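Local atomic coordinates of glycosyl hydrolase (Rhizobium leguminosarum bv. trifolii, PDB entry 5NDX), a protein that probably hydrolyses O-glycosidic bonds as a family 39 glycosidase, a bacterial orthologue of human alpha-L-iduronidase. Residues T5-D10 / V382-P387; Y60-L65 / S76-A81; R115-V120 / C166-D171; A425-V430 / R507-L512. The protein carries 2 engineered substitutions. All blocks are in the same frame, centred on the assembly; numbering follows the deposited sequence.

Overall arrangement
Contacts 2 and 3 are buried in the TIM barrel, contacts 1 and 4 partly buried in the large mixed sheet on the opposite side of the chain's centre. Contact 3 joins two barrel helices, contact 2 a helix and the loop after strand 55-58; their centres lie about 17 Å apart, and Tyr62 and Leu65 pack on Trp116, Leu119 and Val120. Both rest on apolar side chains, with one water bridge in contact 2 and one N-H...S hydrogen bond, from Trp116 to Cys166, in contact 3. Contacts 1 and 4, with centres about 10 Å apart, join strands through backbone ladders. They are apolar on one face and polar or charged on the other, and an Arg6-Glu429 salt bridge links them.

Contact 1: residues T5-D10 / V382-P387; sequences TRINVD and VTAEPP
Four backbone hydrogen bonds carry this antiparallel ladder of the mixed sheet, which pairs the chain's start with a strand some 370 residues later. Arg6 and Glu385 exchange one reciprocal pair, Asn8 and Thr383 the next; the straightest runs from Asn8 N to Thr383 O at 2.8 Å, nearly along the C=O axis, whereas Arg6 N meets Glu385 O from above the carbonyl plane. A water reinforces the second pair on the face of Arg6, Asn8, Thr383 and Glu385: it donates to Asn8 O, accepts from Asn8 ND2 at 2.7 Å, and lies 3.2 Å from Thr383 OG1. Asn8 CG stands anti to its backbone N (chi1 178°), and its CB rests 3.6 Å from Thr383 OG1. The face of Ile7, Val9, Val382 and Ala384 is apolar. Ile7 and Val382 lie alongside each other and point the same way, CG2 to CG2 at 3.7 Å, while Ile7 CG1 packs loosely on Ala384 CB. Past Glu385 a cis peptide leads into Pro386, whose O lies 3.6 Å from Thr5 CG2; Arg2 binds both Thr5 OG1 and that O. Strand 4-10 is thus held between strand 378-385 and the parallel strand 422-431, Ile7 and Val9 facing strand 407-413.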
loop_
_atom_site.group_PDB
_atom_site.type_symbol
_atom_site.label_atom_id
_atom_site.label_comp_id
_atom_site.label_asym_id
_atom_site.label_seq_id
_atom_site.Cartn_x
_atom_site.Cartn_y
_atom_site.Cartn_z
ATOM N N THR A 5 -21.316 -21.784 -3.964
ATOM C CA THR A 5 -20.106 -22.488 -4.302
ATOM C C THR A 5 -19.499 -23.150 -3.080
ATOM O O THR A 5 -19.350 -22.493 -2.047
ATOM C CB THR A 5 -19.066 -21.534 -4.937
ATOM O OG1 THR A 5 -19.639 -20.901 -6.084
ATOM C CG2 THR A 5 -17.838 -22.330 -5.378
ATOM N N ARG A 6 -19.147 -24.429 -3.195
ATOM C CA ARG A 6 -18.410 -25.138 -2.130
ATOM C C ARG A 6 -16.945 -24.999 -2.500
ATOM O O ARG A 6 -16.560 -25.330 -3.621
ATOM C CB ARG A 6 -18.844 -26.634 -1.936
ATOM C CG ARG A 6 -20.332 -26.861 -1.553
ATOM C CD ARG A 6 -20.867 -28.339 -1.369
ATOM N NE ARG A 6 -20.039 -29.062 -0.378
ATOM C CZ ARG A 6 -20.406 -29.581 0.818
ATOM N NH1 ARG A 6 -21.670 -29.580 1.303
ATOM N NH2 ARG A 6 -19.457 -30.161 1.552
ATOM N N ILE A 7 -16.142 -24.409 -1.609
ATOM C CA ILE A 7 -14.703 -24.244 -1.837
ATOM C C ILE A 7 -13.952 -25.045 -0.765
ATOM O O ILE A 7 -14.224 -24.863 0.417
ATOM C CB ILE A 7 -14.325 -22.777 -1.765
ATOM C CG1 ILE A 7 -15.105 -21.965 -2.811
ATOM C CG2 ILE A 7 -12.853 -22.564 -2.045
ATOM C CD1 ILE A 7 -14.765 -20.483 -2.780
ATOM N N ASN A 8 -13.051 -25.936 -1.184
ATOM C CA ASN A 8 -12.186 -26.666 -0.295
ATOM C C ASN A 8 -10.766 -26.211 -0.541
ATOM O O ASN A 8 -10.253 -26.268 -1.672
ATOM C CB ASN A 8 -12.249 -28.208 -0.452
ATOM C CG ASN A 8 -11.247 -28.908 0.517
ATOM O OD1 ASN A 8 -11.487 -29.050 1.724
ATOM N ND2 ASN A 8 -10.069 -29.253 -0.005
ATOM N N VAL A 9 -10.131 -25.772 0.531
ATOM C CA VAL A 9 -8.742 -25.380 0.522
ATOM C C VAL A 9 -7.974 -26.436 1.312
ATOM O O VAL A 9 -8.275 -26.672 2.496
ATOM C CB VAL A 9 -8.558 -24.032 1.191
ATOM C CG1 VAL A 9 -7.100 -23.672 1.321
ATOM C CG2 VAL A 9 -9.262 -22.927 0.383
ATOM N N ASP A 10 -6.987 -27.044 0.674
ATOM C CA ASP A 10 -6.203 -28.063 1.356
ATOM C C ASP A 10 -4.860 -27.534 1.802
ATOM O O ASP A 10 -3.939 -27.395 1.024
ATOM C CB ASP A 10 -6.067 -29.313 0.485
ATOM C CG ASP A 10 -5.342 -30.481 1.225
ATOM O OD1 ASP A 10 -4.840 -30.368 2.381
ATOM O OD2 ASP A 10 -5.317 -31.529 0.583
ATOM N N VAL A 382 -6.723 -25.627 -4.059
ATOM C CA VAL A 382 -8.114 -25.306 -3.867
ATOM C C VAL A 382 -8.919 -26.022 -4.932
ATOM O O VAL A 382 -8.504 -26.109 -6.064
ATOM C CB VAL A 382 -8.364 -23.750 -3.849
ATOM C CG1 VAL A 382 -7.611 -23.067 -4.939
ATOM C CG2 VAL A 382 -9.846 -23.417 -4.005
ATOM N N THR A 383 -10.077 -26.529 -4.544
ATOM C CA THR A 383 -11.069 -27.064 -5.480
ATOM C C THR A 383 -12.397 -26.401 -5.152
ATOM O O THR A 383 -12.744 -26.250 -3.988
ATOM C CB THR A 383 -11.221 -28.582 -5.287
ATOM O OG1 THR A 383 -11.583 -28.815 -3.942
ATOM C CG2 THR A 383 -9.909 -29.330 -5.520
ATOM N N ALA A 384 -13.147 -26.035 -6.168
ATOM C CA ALA A 384 -14.426 -25.403 -5.991
ATOM C C ALA A 384 -15.468 -26.105 -6.853
ATOM O O ALA A 384 -15.159 -26.546 -7.930
ATOM C CB ALA A 384 -14.325 -23.986 -6.405
ATOM N N GLU A 385 -16.688 -26.202 -6.368
ATOM C CA GLU A 385 -17.780 -26.708 -7.163
ATOM C C GLU A 385 -18.927 -25.728 -7.018
ATOM O O GLU A 385 -19.404 -25.521 -5.894
ATOM C CB GLU A 385 -18.186 -28.124 -6.716
ATOM C CG GLU A 385 -19.405 -28.727 -7.492
ATOM C CD GLU A 385 -19.344 -28.722 -9.072
ATOM O OE1 GLU A 385 -18.291 -29.041 -9.683
ATOM O OE2 GLU A 385 -20.380 -28.405 -9.737
ATOM N N PRO A 386 -19.389 -25.124 -8.118
ATOM C CA PRO A 386 -18.783 -25.205 -9.433
ATOM C C PRO A 386 -17.392 -24.590 -9.456
ATOM O O PRO A 386 -17.067 -23.811 -8.558
ATOM C CB PRO A 386 -19.704 -24.367 -10.337
ATOM C CG PRO A 386 -20.920 -24.143 -9.540
ATOM C CD PRO A 386 -20.536 -24.229 -8.092
ATOM N N PRO A 387 -16.578 -24.952 -10.457
ATOM C CA PRO A 387 -15.251 -24.354 -10.533
ATOM C C PRO A 387 -15.302 -22.839 -10.597
ATOM O O PRO A 387 -16.256 -22.246 -11.097
ATOM C CB PRO A 387 -14.661 -24.945 -11.827
ATOM C CG PRO A 387 -15.326 -26.318 -11.908
ATOM C CD PRO A 387 -16.765 -25.981 -11.511
HETATM O O HOH W 1 -8.801 -28.848 -2.335
#

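Contact 2: residues Y60-L65 / S76-A81; sequences YLYNLL and SLLDRA. Unlike the reference sequence in segment 60-65: Leu65 (reference Val).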
loop_
_atom_site.group_PDB
_atom_site.type_symbol
_atom_site.label_atom_id
_atom_site.label_comp_id
_atom_site.label_asym_id
_atom_site.label_seq_id
_atom_site.Cartn_x
_atom_site.Cartn_y
_atom_site.Cartn_z
ATOM N N TYR A 60 9.771 13.549 -7.434
ATOM C CA TYR A 60 10.533 14.813 -7.291
ATOM C C TYR A 60 11.268 14.938 -5.960
ATOM O O TYR A 60 11.354 16.024 -5.393
ATOM C CB TYR A 60 9.601 16.020 -7.479
ATOM C CG TYR A 60 8.887 16.056 -8.808
ATOM C CD1 TYR A 60 9.613 16.284 -9.979
ATOM C CD2 TYR A 60 7.506 15.928 -8.904
ATOM C CE1 TYR A 60 8.996 16.371 -11.217
ATOM C CE2 TYR A 60 6.863 16.007 -10.146
ATOM C CZ TYR A 60 7.631 16.225 -11.297
ATOM O OH TYR A 60 7.084 16.294 -12.546
ATOM N N LEU A 61 11.840 13.836 -5.465
ATOM C CA LEU A 61 12.675 13.927 -4.276
ATOM C C LEU A 61 13.805 14.975 -4.452
ATOM O O LEU A 61 14.091 15.709 -3.522
ATOM C CB LEU A 61 13.245 12.556 -3.880
ATOM C CG LEU A 61 12.198 11.659 -3.189
ATOM C CD1 LEU A 61 12.685 10.228 -3.201
ATOM C CD2 LEU A 61 11.901 12.157 -1.789
ATOM N N TYR A 62 14.402 15.071 -5.637
ATOM C CA TYR A 62 15.508 16.046 -5.827
ATOM C C TYR A 62 15.077 17.534 -5.882
ATOM O O TYR A 62 15.928 18.406 -5.696
ATOM C CB TYR A 62 16.347 15.682 -7.048
ATOM C CG TYR A 62 17.301 14.497 -6.870
ATOM C CD1 TYR A 62 17.972 14.271 -5.666
ATOM C CD2 TYR A 62 17.540 13.608 -7.926
ATOM C CE1 TYR A 62 18.891 13.230 -5.514
ATOM C CE2 TYR A 62 18.437 12.548 -7.787
ATOM C CZ TYR A 62 19.121 12.372 -6.573
ATOM O OH TYR A 62 20.058 11.379 -6.408
ATOM N N ASN A 63 13.782 17.835 -6.056
ATOM C CA ASN A 63 13.293 19.219 -5.847
ATOM C C ASN A 63 13.410 19.648 -4.408
ATOM O O ASN A 63 13.318 20.813 -4.143
ATOM C CB ASN A 63 11.842 19.417 -6.308
ATOM C CG ASN A 63 11.705 19.377 -7.822
ATOM O OD1 ASN A 63 12.685 19.383 -8.561
ATOM N ND2 ASN A 63 10.486 19.322 -8.281
ATOM N N LEU A 64 13.591 18.712 -3.481
ATOM C CA LEU A 64 13.872 19.053 -2.103
ATOM C C LEU A 64 15.299 19.606 -1.902
ATOM O O LEU A 64 15.563 20.222 -0.882
ATOM C CB LEU A 64 13.674 17.835 -1.182
ATOM C CG LEU A 64 12.226 17.311 -1.114
ATOM C CD1 LEU A 64 12.094 16.129 -0.173
ATOM C CD2 LEU A 64 11.224 18.427 -0.766
ATOM N N LEU A 65 16.203 19.354 -2.839
ATOM C CA LEU A 65 17.567 19.867 -2.740
ATOM C C LEU A 65 17.635 21.275 -3.309
ATOM O O LEU A 65 16.825 21.661 -4.125
ATOM C CB LEU A 65 18.526 18.970 -3.517
ATOM C CG LEU A 65 18.749 17.537 -3.025
ATOM C CD1 LEU A 65 19.875 16.930 -3.819
ATOM C CD2 LEU A 65 19.042 17.485 -1.545
ATOM N N SER A 76 19.095 19.417 3.630
ATOM C CA SER A 76 18.352 19.335 4.877
ATOM C C SER A 76 16.867 18.942 4.693
ATOM O O SER A 76 16.346 18.263 5.556
ATOM C CB SER A 76 18.486 20.631 5.676
ATOM O OG SER A 76 17.943 21.686 4.930
ATOM N N LEU A 77 16.207 19.349 3.604
ATOM C CA LEU A 77 14.829 18.933 3.337
ATOM C C LEU A 77 14.727 17.466 2.925
ATOM O O LEU A 77 13.815 16.760 3.386
ATOM C CB LEU A 77 14.121 19.836 2.308
ATOM C CG LEU A 77 14.023 21.320 2.724
ATOM C CD1 LEU A 77 13.238 22.135 1.668
ATOM C CD2 LEU A 77 13.396 21.493 4.116
ATOM N N LEU A 78 15.673 17.009 2.099
ATOM C CA LEU A 78 15.722 15.616 1.702
ATOM C C LEU A 78 15.987 14.711 2.896
ATOM O O LEU A 78 15.366 13.653 3.014
ATOM C CB LEU A 78 16.703 15.367 0.530
ATOM C CG LEU A 78 16.676 13.968 -0.104
ATOM C CD1 LEU A 78 15.281 13.551 -0.613
ATOM C CD2 LEU A 78 17.672 13.845 -1.237
ATOM N N ASP A 79 16.866 15.135 3.797
ATOM C CA ASP A 79 17.112 14.426 5.043
ATOM C C ASP A 79 15.834 14.229 5.874
ATOM O O ASP A 79 15.613 13.156 6.390
ATOM C CB ASP A 79 18.103 15.170 5.947
ATOM C CG ASP A 79 19.531 15.224 5.397
ATOM O OD1 ASP A 79 19.896 14.490 4.443
ATOM O OD2 ASP A 79 20.288 16.051 5.975
ATOM N N ARG A 80 15.050 15.286 6.032
ATOM C CA ARG A 80 13.812 15.202 6.772
ATOM C C ARG A 80 12.822 14.257 6.098
ATOM O O ARG A 80 12.171 13.500 6.768
ATOM C CB ARG A 80 13.180 16.589 6.949
ATOM C CG ARG A 80 13.966 17.417 7.980
ATOM C CD ARG A 80 13.582 18.897 8.003
ATOM N NE ARG A 80 12.123 19.099 8.124
ATOM C CZ ARG A 80 11.458 20.232 7.830
ATOM N NH1 ARG A 80 12.086 21.327 7.381
ATOM N NH2 ARG A 80 10.141 20.279 7.984
ATOM N N ALA A 81 12.766 14.293 4.779
ATOM C CA ALA A 81 11.826 13.505 4.011
ATOM C C ALA A 81 12.163 12.005 4.082
ATOM O O ALA A 81 11.279 11.182 4.323
ATOM C CB ALA A 81 11.814 13.967 2.567
HETATM O O HOH W 2 17.191 19.829 0.939
#
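Helix 76-87 meets the short 3-10 turn 61-64 with its first turns. At Leu77 the backbone N donates to a water, which in turn donates to Leu64 O at 2.5 Å, bridging the helix start to the end of the turn. The CB of Leu77 also sits 3.5 Å from Leu64 O and packs against Leu64 CB. Leu78 is the wedge of the contact: its CG is anti to the backbone N (chi1 -171°), and its two methyls part between Leu61 and Leu64 of the turn and Leu65 just after it. CD1 comes 3.8 Å from Leu61 CD2, the two leucines crossing at about a right angle, and it also faces Leu64 CD1. CB and CD2 instead lie against Leu65 CD2, with CB at 3.8 Å; Leu65 stands where the reference sequence has valine. One helical turn on from Leu77, Ala81 offers only its CB, and Leu64 CD1 fits close against it at 3.5 Å. The turn and helix form one beta-alpha unit of the TIM barrel with strand 55-58, and helix 110-131 adjoins both, with Leu119 against Tyr62 and Leu65, and Tyr127 against Leu78.

Contact 3: residues R115-V120 / C166-D171; sequences RWRDLV and CVAGLD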
loop_
_atom_site.group_PDB
_atom_site.type_symbol
_atom_site.label_atom_id
_atom_site.label_comp_id
_atom_site.label_asym_id
_atom_site.label_seq_id
_atom_site.Cartn_x
_atom_site.Cartn_y
_atom_site.Cartn_z
ATOM N N ARG A 115 27.651 15.984 -13.918
ATOM C CA ARG A 115 27.148 16.614 -12.711
ATOM C C ARG A 115 25.947 15.791 -12.090
ATOM O O ARG A 115 25.873 15.610 -10.870
ATOM C CB ARG A 115 26.747 18.048 -13.062
ATOM C CG ARG A 115 26.326 18.934 -11.902
ATOM C CD ARG A 115 26.448 20.451 -12.174
ATOM N NE ARG A 115 25.945 21.237 -11.022
ATOM C CZ ARG A 115 26.526 21.310 -9.802
ATOM N NH1 ARG A 115 27.663 20.662 -9.519
ATOM N NH2 ARG A 115 25.971 22.041 -8.831
ATOM N N TRP A 116 25.060 15.283 -12.947
ATOM C CA TRP A 116 23.963 14.400 -12.548
ATOM C C TRP A 116 24.495 13.104 -11.937
ATOM O O TRP A 116 24.069 12.725 -10.847
ATOM C CB TRP A 116 23.015 14.079 -13.715
ATOM C CG TRP A 116 21.800 13.346 -13.248
ATOM C CD1 TRP A 116 21.597 11.993 -13.266
ATOM C CD2 TRP A 116 20.634 13.924 -12.654
ATOM N NE1 TRP A 116 20.364 11.695 -12.744
ATOM C CE2 TRP A 116 19.755 12.858 -12.341
ATOM C CE3 TRP A 116 20.249 15.233 -12.340
ATOM C CZ2 TRP A 116 18.498 13.069 -11.736
ATOM C CZ3 TRP A 116 18.983 15.450 -11.757
ATOM C CH2 TRP A 116 18.123 14.367 -11.471
ATOM N N ARG A 117 25.447 12.464 -12.622
ATOM C CA ARG A 117 26.154 11.308 -12.081
ATOM C C ARG A 117 26.672 11.607 -10.670
ATOM O O ARG A 117 26.494 10.795 -9.721
ATOM C CB ARG A 117 27.278 10.863 -13.006
ATOM C CG ARG A 117 28.139 9.710 -12.475
ATOM C CD ARG A 117 29.583 9.754 -13.021
ATOM N NE ARG A 117 30.287 11.000 -12.678
ATOM C CZ ARG A 117 31.349 11.511 -13.345
ATOM N NH1 ARG A 117 31.878 10.900 -14.407
ATOM N NH2 ARG A 117 31.883 12.665 -12.962
ATOM N N ASP A 118 27.262 12.780 -10.513
ATOM C CA ASP A 118 27.858 13.130 -9.227
ATOM C C ASP A 118 26.793 13.360 -8.156
ATOM O O ASP A 118 27.027 13.040 -7.017
ATOM C CB ASP A 118 28.754 14.363 -9.345
ATOM C CG ASP A 118 30.036 14.104 -10.172
ATOM O OD1 ASP A 118 30.439 12.935 -10.405
ATOM O OD2 ASP A 118 30.642 15.108 -10.565
ATOM N N LEU A 119 25.648 13.927 -8.530
ATOM C CA LEU A 119 24.503 14.073 -7.616
ATOM C C LEU A 119 24.023 12.690 -7.081
ATOM O O LEU A 119 23.879 12.482 -5.877
ATOM C CB LEU A 119 23.388 14.837 -8.321
ATOM C CG LEU A 119 22.028 14.796 -7.637
ATOM C CD1 LEU A 119 22.129 15.416 -6.252
ATOM C CD2 LEU A 119 21.032 15.507 -8.522
ATOM N N VAL A 120 23.896 11.726 -7.986
ATOM C CA VAL A 120 23.458 10.377 -7.636
ATOM C C VAL A 120 24.482 9.752 -6.691
ATOM O O VAL A 120 24.145 9.199 -5.620
ATOM C CB VAL A 120 23.184 9.534 -8.909
ATOM C CG1 VAL A 120 22.880 8.077 -8.563
ATOM C CG2 VAL A 120 22.020 10.129 -9.698
ATOM N N CYS A 166 22.699 8.035 -14.078
ATOM C CA CYS A 166 22.124 7.325 -12.917
ATOM C C CYS A 166 22.920 6.067 -12.582
ATOM O O CYS A 166 23.300 5.886 -11.442
ATOM C CB CYS A 166 20.663 6.929 -13.164
ATOM S SG CYS A 166 19.587 8.341 -13.262
ATOM N N VAL A 167 23.162 5.215 -13.584
ATOM C CA VAL A 167 23.851 3.938 -13.373
ATOM C C VAL A 167 25.296 4.164 -12.952
ATOM O O VAL A 167 25.790 3.505 -11.997
ATOM C CB VAL A 167 23.792 3.035 -14.629
ATOM C CG1 VAL A 167 24.825 1.908 -14.597
ATOM C CG2 VAL A 167 22.399 2.444 -14.781
ATOM N N ALA A 168 25.998 5.060 -13.657
ATOM C CA ALA A 168 27.417 5.350 -13.250
ATOM C C ALA A 168 27.441 5.967 -11.845
ATOM O O ALA A 168 28.341 5.685 -11.050
ATOM C CB ALA A 168 28.088 6.284 -14.241
ATOM N N GLY A 169 26.438 6.800 -11.541
ATOM C CA GLY A 169 26.364 7.428 -10.218
ATOM C C GLY A 169 26.226 6.437 -9.071
ATOM O O GLY A 169 26.854 6.577 -8.006
ATOM N N LEU A 170 25.397 5.423 -9.282
ATOM C CA LEU A 170 25.252 4.368 -8.267
ATOM C C LEU A 170 26.516 3.492 -8.251
ATOM O O LEU A 170 26.957 3.082 -7.178
ATOM C CB LEU A 170 24.037 3.475 -8.551
ATOM C CG LEU A 170 22.669 4.177 -8.584
ATOM C CD1 LEU A 170 21.581 3.222 -9.037
ATOM C CD2 LEU A 170 22.325 4.758 -7.231
ATOM N N ASP A 171 27.013 3.130 -9.432
ATOM C CA ASP A 171 28.202 2.243 -9.531
ATOM C C ASP A 171 29.438 2.826 -8.823
ATOM O O ASP A 171 30.191 2.063 -8.244
ATOM C CB ASP A 171 28.541 1.873 -10.991
ATOM C CG ASP A 171 27.581 0.829 -11.575
ATOM O OD1 ASP A 171 26.639 0.427 -10.866
ATOM O OD2 ASP A 171 27.754 0.396 -12.741
#
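Two neighbouring helices of the TIM-barrel's outer layer cross here at a glycine; the axes of 115-120 and 166-171 approach to 7.4 Å at a crossing angle of -42°. Gly169 is the point of closest approach: its CA lies 3.4 Å from Arg117 O and also faces Val120 CB, so closely that a side chain at this position would collide with both. Val120 fills the groove beside it. Its CG1, anti to the backbone N (chi1 174°), points across the interface to within 3.6 Å of Leu170 CD2 and also touches Cys166 O. A (beta/alpha)8 barrel surrounds its parallel strands with helices, and the two helices here follow successive strands, 91-95 and 140-142; Cys166 and Leu170 turn their side chains inward onto Met179 of strand 179-184. Nearer the start of both segments, the indole of Trp116 presents its edge to Cys166. Its NE1 donates to SG at 3.5 Å, with the sulfur close to the ring plane, which gives the indole N-H a soft acceptor in a buried setting. One face of the same ring is touched by Leu119 CD2. On the outer flank the Arg117 chain does double duty: CG lies 3.5 Å from Gly169 N and 3.9 Å from Ala168 CB, and a bend at chi3 (59°) folds the guanidinium back so that NE and NH2 both grip Asp118 OD1 side-on, NH2 at 2.9 Å. An alanine here would lose this aliphatic cover over Ala168 and Gly169 together with the salt bridge, and would probably loosen the outer side of the crossing. Thr121 OG1 hydrogen-bonds to the carbonyl oxygens of both Arg117 and Gly169.

Contact 4: residues A425-V430 / R507-L512; sequences AVRLEV and RISVDL
This is an antiparallel strand pairing at the margin of the large mixed sheet, where strand 508-516 is the outermost strand within the chain. Three reciprocal pairs of backbone hydrogen bonds join Val426 to Leu512, Leu428 to Val510 and Val430 to Ile508; the shortest is Leu512 N to Val426 O at 2.7 Å. These six residues form the apolar face. Val430 and Ile508 lie side by side, with Val430 CB 3.9 Å from Ile508 CG1, and Leu428 CB meets Val510 CG1 at 4.1 Å. The face of Arg427, Glu429, Ser509 and Asp511 is polar. Arg427, whose chain is extended from CG to NE, passes Asp511 OD1, 3.7 Å from its CB. NE donates to Glu429 OE2 at 2.6 Å, in the guanidinium plane and on the anti lone pair, while NH1 reaches Asp511 OD1 through a water that accepts at 2.9 Å from NH1 and donates to the carboxylate. A leucine here would lose the salt bridge and the water link, and would probably leave Asp511 without its water-linked positive partner and Glu429 more dependent on Arg6. Glu429 OE2 is also bound by Arg6 of the parallel strand 4-10, while Leu428 and Ile508 pack against strand 518-526.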
loop_
_atom_site.group_PDB
_atom_site.type_symbol
_atom_site.label_atom_id
_atom_site.label_comp_id
_atom_site.label_asym_id
_atom_site.label_seq_id
_atom_site.Cartn_x
_atom_site.Cartn_y
_atom_site.Cartn_z
ATOM N N ALA A 425 -23.437 -17.274 -2.159
ATOM C CA ALA A 425 -23.192 -18.078 -0.979
ATOM C C ALA A 425 -21.939 -18.921 -1.197
ATOM O O ALA A 425 -21.781 -19.514 -2.270
ATOM C CB ALA A 425 -24.401 -18.945 -0.727
ATOM N N VAL A 426 -21.050 -18.939 -0.197
ATOM C CA VAL A 426 -19.889 -19.796 -0.217
ATOM C C VAL A 426 -19.866 -20.640 1.057
ATOM O O VAL A 426 -20.047 -20.120 2.199
ATOM C CB VAL A 426 -18.576 -18.994 -0.348
ATOM C CG1 VAL A 426 -17.349 -19.841 -0.170
ATOM C CG2 VAL A 426 -18.526 -18.286 -1.696
ATOM N N ARG A 427 -19.670 -21.942 0.862
ATOM C CA ARG A 427 -19.344 -22.836 1.970
ATOM C C ARG A 427 -17.858 -23.084 1.838
ATOM O O ARG A 427 -17.417 -23.669 0.849
ATOM C CB ARG A 427 -20.080 -24.150 1.924
ATOM C CG ARG A 427 -19.738 -25.101 3.087
ATOM C CD ARG A 427 -20.349 -26.496 2.906
ATOM N NE ARG A 427 -19.884 -27.343 3.996
ATOM C CZ ARG A 427 -20.494 -27.511 5.174
ATOM N NH1 ARG A 427 -21.656 -26.945 5.496
ATOM N NH2 ARG A 427 -19.909 -28.277 6.066
ATOM N N LEU A 428 -17.098 -22.598 2.811
ATOM C CA LEU A 428 -15.653 -22.690 2.765
ATOM C C LEU A 428 -15.228 -23.790 3.719
ATOM O O LEU A 428 -15.564 -23.748 4.891
ATOM C CB LEU A 428 -15.021 -21.376 3.192
ATOM C CG LEU A 428 -13.486 -21.350 3.294
ATOM C CD1 LEU A 428 -12.889 -21.524 1.914
ATOM C CD2 LEU A 428 -13.042 -20.013 3.866
ATOM N N GLU A 429 -14.475 -24.739 3.202
ATOM C CA GLU A 429 -13.911 -25.847 3.965
ATOM C C GLU A 429 -12.393 -25.749 3.891
ATOM O O GLU A 429 -11.838 -25.521 2.837
ATOM C CB GLU A 429 -14.400 -27.181 3.379
ATOM C CG GLU A 429 -15.915 -27.299 3.555
ATOM C CD GLU A 429 -16.573 -28.548 2.982
ATOM O OE1 GLU A 429 -15.849 -29.448 2.529
ATOM O OE2 GLU A 429 -17.829 -28.641 3.009
ATOM N N VAL A 430 -11.729 -25.894 5.015
ATOM C CA VAL A 430 -10.281 -25.928 5.017
ATOM C C VAL A 430 -9.907 -27.284 5.648
ATOM O O VAL A 430 -10.307 -27.568 6.765
ATOM C CB VAL A 430 -9.649 -24.800 5.828
ATOM C CG1 VAL A 430 -8.122 -24.905 5.778
ATOM C CG2 VAL A 430 -10.076 -23.440 5.313
ATOM N N ARG A 507 -9.905 -30.261 9.990
ATOM C CA ARG A 507 -10.864 -29.596 9.070
ATOM C C ARG A 507 -11.585 -28.494 9.796
ATOM O O ARG A 507 -11.909 -28.636 10.960
ATOM C CB ARG A 507 -11.949 -30.548 8.583
ATOM C CG ARG A 507 -11.400 -31.643 7.732
ATOM C CD ARG A 507 -12.454 -32.353 6.887
ATOM N NE ARG A 507 -11.734 -33.209 5.919
ATOM C CZ ARG A 507 -11.658 -33.028 4.586
ATOM N NH1 ARG A 507 -10.939 -33.886 3.846
ATOM N NH2 ARG A 507 -12.304 -32.025 3.962
ATOM N N ILE A 508 -11.865 -27.402 9.110
ATOM C CA ILE A 508 -12.874 -26.454 9.608
ATOM C C ILE A 508 -13.793 -26.121 8.442
ATOM O O ILE A 508 -13.475 -26.380 7.297
ATOM C CB ILE A 508 -12.298 -25.171 10.237
ATOM C CG1 ILE A 508 -11.562 -24.300 9.216
ATOM C CG2 ILE A 508 -11.393 -25.485 11.416
ATOM C CD1 ILE A 508 -12.442 -23.314 8.458
ATOM N N SER A 509 -14.941 -25.564 8.744
ATOM C CA SER A 509 -15.807 -25.070 7.712
ATOM C C SER A 509 -16.660 -23.938 8.238
ATOM O O SER A 509 -16.921 -23.868 9.446
ATOM C CB SER A 509 -16.673 -26.211 7.136
ATOM O OG SER A 509 -17.645 -26.683 8.073
ATOM N N VAL A 510 -17.116 -23.109 7.298
ATOM C CA VAL A 510 -17.926 -21.951 7.568
ATOM C C VAL A 510 -18.758 -21.533 6.348
ATOM O O VAL A 510 -18.347 -21.728 5.198
ATOM C CB VAL A 510 -17.041 -20.793 8.093
ATOM C CG1 VAL A 510 -16.100 -20.289 7.028
ATOM C CG2 VAL A 510 -17.899 -19.674 8.657
ATOM N N ASP A 511 -19.947 -21.008 6.614
ATOM C CA ASP A 511 -20.797 -20.436 5.575
ATOM C C ASP A 511 -20.509 -18.955 5.504
ATOM O O ASP A 511 -20.392 -18.301 6.530
ATOM C CB ASP A 511 -22.253 -20.653 5.852
ATOM C CG ASP A 511 -22.712 -22.119 5.578
ATOM O OD1 ASP A 511 -22.236 -22.761 4.607
ATOM O OD2 ASP A 511 -23.573 -22.610 6.337
ATOM N N LEU A 512 -20.378 -18.439 4.288
ATOM C CA LEU A 512 -20.193 -17.027 4.095
ATOM C C LEU A 512 -21.234 -16.521 3.119
ATOM O O LEU A 512 -21.482 -17.110 2.088
ATOM C CB LEU A 512 -18.814 -16.772 3.525
ATOM C CG LEU A 512 -17.602 -17.187 4.349
ATOM C CD1 LEU A 512 -16.363 -17.178 3.482
ATOM C CD2 LEU A 512 -17.447 -16.200 5.490
HETATM O O HOH W 3 -23.447 -25.160 4.114
#